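Local coordinates for formylmethanofuran--tetrahydromethanopterin formyltransferase (Methanosarcina barkeri, PDB 1M5S), which catalyses the reversible transfer of a formyl group from formylmethanofuran to tetrahydromethanopterin, an early step of methanogenesis from carbon dioxide, at residues N4-E9 with P272-I277; R31-A36 with P70-Q75. All blocks are in the same frame, centred on the assembly; numbering follows the deposited sequence.

Interaction 1: residues N4-E9 with P272-I277; sequences NGVEIE and PGVKKI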
# COMPACT_ATOMS: atom_id res chain seq x y z
N ASN A 4 -26.60 -0.91 15.56
CA ASN A 4 -26.75 -1.60 14.29
C ASN A 4 -27.10 -3.06 14.51
O ASN A 4 -26.59 -3.95 13.83
CB ASN A 4 -25.46 -1.48 13.47
CG ASN A 4 -25.71 -1.51 11.98
OD1 ASN A 4 -26.73 -1.00 11.51
ND2 ASN A 4 -24.83 -2.17 11.24
N GLY A 5 -27.88 -3.31 15.57
CA GLY A 5 -28.32 -4.66 15.87
C GLY A 5 -27.31 -5.47 16.67
O GLY A 5 -27.60 -6.60 17.08
N VAL A 6 -26.12 -4.91 16.86
CA VAL A 6 -25.06 -5.60 17.60
C VAL A 6 -25.17 -5.27 19.09
O VAL A 6 -25.12 -4.11 19.48
CB VAL A 6 -23.66 -5.19 17.07
CG1 VAL A 6 -22.56 -5.88 17.87
CG2 VAL A 6 -23.54 -5.56 15.59
N GLU A 7 -25.30 -6.31 19.91
CA GLU A 7 -25.32 -6.15 21.36
C GLU A 7 -24.04 -5.52 21.90
O GLU A 7 -22.95 -6.07 21.75
CB GLU A 7 -25.54 -7.50 22.03
CG GLU A 7 -25.53 -7.43 23.55
CD GLU A 7 -25.59 -8.79 24.22
OE1 GLU A 7 -25.21 -9.80 23.58
OE2 GLU A 7 -25.97 -8.86 25.40
N ILE A 8 -24.19 -4.39 22.58
CA ILE A 8 -23.09 -3.78 23.33
C ILE A 8 -23.22 -4.17 24.80
O ILE A 8 -24.17 -3.78 25.46
CB ILE A 8 -23.12 -2.22 23.22
CG1 ILE A 8 -23.33 -1.78 21.77
CG2 ILE A 8 -21.84 -1.63 23.81
CD1 ILE A 8 -22.25 -2.24 20.80
N GLU A 9 -22.28 -4.98 25.28
CA GLU A 9 -22.25 -5.41 26.67
C GLU A 9 -22.15 -4.23 27.63
O GLU A 9 -21.43 -3.25 27.35
CB GLU A 9 -21.08 -6.35 26.92
CG GLU A 9 -21.48 -7.79 27.07
CD GLU A 9 -20.61 -8.52 28.07
OE1 GLU A 9 -21.07 -8.76 29.20
OE2 GLU A 9 -19.47 -8.88 27.71
N PRO A 272 -21.26 -6.91 8.66
CA PRO A 272 -22.29 -7.93 8.88
C PRO A 272 -21.73 -9.21 9.50
O PRO A 272 -20.65 -9.67 9.12
CB PRO A 272 -22.85 -8.18 7.47
CG PRO A 272 -21.75 -7.72 6.54
CD PRO A 272 -21.15 -6.54 7.24
N GLY A 273 -22.41 -9.71 10.53
CA GLY A 273 -22.00 -10.94 11.16
C GLY A 273 -21.42 -10.72 12.54
O GLY A 273 -21.18 -11.67 13.28
N VAL A 274 -21.08 -9.46 12.84
CA VAL A 274 -20.61 -9.10 14.18
C VAL A 274 -21.77 -9.34 15.15
O VAL A 274 -22.91 -9.00 14.85
CB VAL A 274 -20.17 -7.63 14.24
CG1 VAL A 274 -19.87 -7.23 15.68
CG2 VAL A 274 -18.94 -7.42 13.36
N LYS A 275 -21.48 -10.06 16.23
CA LYS A 275 -22.52 -10.53 17.15
C LYS A 275 -22.60 -9.71 18.44
O LYS A 275 -23.68 -9.50 18.98
CB LYS A 275 -22.28 -12.00 17.50
CG LYS A 275 -22.42 -12.94 16.31
CD LYS A 275 -23.75 -12.74 15.61
CE LYS A 275 -23.88 -13.63 14.40
NZ LYS A 275 -25.17 -13.39 13.71
N LYS A 276 -21.45 -9.25 18.92
CA LYS A 276 -21.39 -8.56 20.20
C LYS A 276 -20.12 -7.72 20.32
O LYS A 276 -19.07 -8.08 19.79
CB LYS A 276 -21.44 -9.57 21.34
CG LYS A 276 -21.71 -8.95 22.71
CD LYS A 276 -21.02 -9.72 23.82
CE LYS A 276 -21.88 -10.84 24.33
NZ LYS A 276 -21.26 -11.46 25.54
N ILE A 277 -20.25 -6.57 20.98
CA ILE A 277 -19.10 -5.80 21.44
C ILE A 277 -18.98 -5.96 22.95
O ILE A 277 -19.95 -5.77 23.68
CB ILE A 277 -19.27 -4.28 21.14
CG1 ILE A 277 -19.38 -4.03 19.63
CG2 ILE A 277 -18.12 -3.49 21.77
CD1 ILE A 277 -18.16 -4.43 18.82
O HOH W 1 -25.80 -8.72 15.39
O HOH W 2 -26.07 -8.54 18.56
O HOH W 3 -24.86 -10.96 21.26

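Interaction 2: residues R31-A36 with P70-Q75; sequences RWALVA and PGVYVQ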
# COMPACT_ATOMS: atom_id res chain seq x y z
N ARG A 31 4.78 8.28 2.16
CA ARG A 31 5.29 6.93 2.14
C ARG A 31 6.60 6.79 2.96
O ARG A 31 6.84 5.78 3.63
CB ARG A 31 5.51 6.52 0.70
CG ARG A 31 6.20 5.18 0.58
CD ARG A 31 7.69 5.29 0.80
NE ARG A 31 8.41 4.13 0.29
CZ ARG A 31 8.56 3.85 -1.01
NH1 ARG A 31 8.06 4.66 -1.95
NH2 ARG A 31 9.21 2.77 -1.46
N TRP A 32 7.46 7.80 2.92
CA TRP A 32 8.75 7.75 3.64
C TRP A 32 8.56 8.08 5.13
O TRP A 32 9.36 7.67 5.98
CB TRP A 32 9.76 8.69 3.00
CG TRP A 32 10.27 8.11 1.69
CD1 TRP A 32 10.13 8.63 0.47
CD2 TRP A 32 10.97 6.88 1.57
NE1 TRP A 32 10.71 7.70 -0.45
CE2 TRP A 32 11.18 6.67 0.21
CE3 TRP A 32 11.43 5.92 2.48
CZ2 TRP A 32 11.78 5.52 -0.31
CZ3 TRP A 32 12.06 4.78 1.95
CH2 TRP A 32 12.22 4.58 0.62
N ALA A 33 7.55 8.87 5.43
CA ALA A 33 7.22 9.17 6.82
C ALA A 33 6.62 7.91 7.48
O ALA A 33 6.96 7.60 8.62
CB ALA A 33 6.24 10.34 6.89
N LEU A 34 5.85 7.14 6.72
CA LEU A 34 5.25 5.91 7.24
C LEU A 34 6.26 4.79 7.42
O LEU A 34 6.17 4.03 8.38
CB LEU A 34 4.11 5.43 6.34
CG LEU A 34 3.34 4.19 6.83
CD1 LEU A 34 2.65 4.48 8.17
CD2 LEU A 34 2.31 3.78 5.79
N VAL A 35 7.21 4.67 6.50
CA VAL A 35 8.31 3.72 6.65
C VAL A 35 9.07 3.93 7.97
O VAL A 35 9.25 2.98 8.73
CB VAL A 35 9.29 3.82 5.46
CG1 VAL A 35 10.58 3.05 5.76
CG2 VAL A 35 8.64 3.27 4.21
N ALA A 36 9.43 5.18 8.26
CA ALA A 36 10.18 5.54 9.47
C ALA A 36 9.36 5.32 10.74
O ALA A 36 9.84 4.71 11.70
CB ALA A 36 10.62 6.99 9.39
N PRO A 70 4.90 16.33 4.74
CA PRO A 70 4.06 15.26 5.31
C PRO A 70 4.72 14.60 6.52
O PRO A 70 5.94 14.45 6.55
CB PRO A 70 3.92 14.29 4.14
CG PRO A 70 5.25 14.47 3.42
CD PRO A 70 5.36 15.97 3.39
N GLY A 71 3.93 14.22 7.52
CA GLY A 71 4.50 13.54 8.67
C GLY A 71 3.59 12.52 9.34
O GLY A 71 2.50 12.24 8.85
N VAL A 72 4.11 11.88 10.38
CA VAL A 72 3.36 10.89 11.16
C VAL A 72 3.65 11.14 12.65
O VAL A 72 4.82 11.23 13.05
CB VAL A 72 3.78 9.43 10.83
CG1 VAL A 72 2.92 8.45 11.61
CG2 VAL A 72 3.66 9.16 9.34
N TYR A 73 2.60 11.31 13.44
CA TYR A 73 2.71 11.34 14.89
C TYR A 73 2.76 9.92 15.44
O TYR A 73 1.95 9.08 15.06
CB TYR A 73 1.52 12.07 15.52
CG TYR A 73 1.50 13.55 15.27
CD1 TYR A 73 2.28 14.42 16.05
CD2 TYR A 73 0.68 14.10 14.29
CE1 TYR A 73 2.22 15.79 15.85
CE2 TYR A 73 0.62 15.47 14.08
CZ TYR A 73 1.39 16.31 14.86
OH TYR A 73 1.29 17.67 14.67
N VAL A 74 3.78 9.65 16.24
CA VAL A 74 3.86 8.38 16.95
C VAL A 74 3.85 8.62 18.46
O VAL A 74 4.03 9.75 18.92
CB VAL A 74 5.12 7.57 16.55
CG1 VAL A 74 5.04 7.16 15.08
CG2 VAL A 74 6.39 8.37 16.81
N GLN A 75 3.42 7.60 19.20
CA GLN A 75 3.49 7.61 20.65
C GLN A 75 4.34 6.43 21.06
O GLN A 75 4.23 5.35 20.48
CB GLN A 75 2.10 7.50 21.26
CG GLN A 75 1.25 8.75 21.12
CD GLN A 75 -0.12 8.62 21.76
OE1 GLN A 75 -0.36 7.72 22.57
NE2 GLN A 75 -1.02 9.53 21.42

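Interaction 1: residues N4-E9 with P272-I277
V6 and V274, with I8 and I277 farther along, form the oily side of a short parallel strand pair, 6-8 beside 274-277, whose axes diverge by only 11°. CG1 of V6, anti to its backbone N (chi1 178°), reaches across to V274 CG1 at 3.7 Å and also meets CG1 of I277. I8 and I277 lie side by side and point the same way, I8 CD1 touching I277 CG1 at 3.6 Å. Beta-branched residues suit such extended backbone, and this face is closed by I265 of helix 254-268, by V269 and by I168.

Toward the ends of the strands, at E7 to E9 and I277, the backbone bonds are direct. I277 N donates to E7 O at 2.9 Å, and E9 N donates to I277 O at 2.9 Å, both bonds nearly straight. Toward the start of the strands the ladder opens: E7 N stands 3.7 Å from K275 O. A water accepts the N-H of E7 at 2.7 Å and lies within hydrogen-bonding distance of G5 O and K275 O. G5 has positive phi (84°), a conformation that glycine takes easily, so it suits the turn leading into this wet end.

The other face carries charge. K276 runs alongside E7, its chain bent at chi2 and chi3 so that CE lies 3.6 Å from E7 OE1 and NZ goes on to E9 OE2, a long salt bridge at 3.8 Å. E9 OE2 is also hydrogen-bonded to S278 OG, while K276 makes a cation-pi contact with F169. An alanine in place of K276 would probably leave E7 and E9 without their shared positive neighbour and uncover part of the F169 ring. The pairing thus rests on apolar burial and two direct backbone bonds, with water and loosely matched charges completing its solvent side.

Interaction 2: residues R31-A36 with P70-Q75
A33 comes over G71 where helix 31-36 passes strand 71-75, the two axes 7.3 Å apart at their closest and inclined by 24°. The CB of A33 points at the strand and lies 4.1 Å from G71 CA. G71 meets this methyl group through its CA, and a side chain there would point away from the helix; the small alanine lets the helix backbone come close.

V72 supplies the other half of the contact. Its CG1 is anti to the backbone N (chi1 -177°), which puts CG2 beside that N and against the helix. CG2 meets A33 CB at 3.7 Å and packs just as near to the carbonyl carbon of A33, so it rests on the helix backbone as well as on a side chain. A compact branched residue fits here, extended as a strand requires yet broad enough to touch A37 one turn on and I56 of strand 53-60. L34 only borders the contact and leans on I56.

Y73 turns to the opposite face of the strand, where it makes a cation-pi contact with R22. On the helix's far side W32 packs on L177 of a neighbouring subunit, and R31 forms a salt bridge with E181 of the same neighbour. Since A33 and V72 meet through methyl groups and carbon, the helix is seated on the strand by a non-directional apolar fit that depends on shape and burial.

The centres of the two contacts are 34 Å apart and their nearest atoms about 21 Å apart, so they do not touch. Along the chain, interaction 2 is nested inside the loop closed by interaction 1: residues 4-9 come first, then 31-36 and 70-75, and finally 272-277. Strands connect them indirectly. Strand 71-78 pairs with strand 12-26, that one with the long strand 147-170, and the latter with strand 274-278. Interaction 1 joins the N-terminal residues to the C-terminal sequence family, the proximal lobe, whereas interaction 2 is a helix-on-strand layer within the N-terminal family, consistent with an alpha/beta sandwich in which strands of the two sequence families pair with each other.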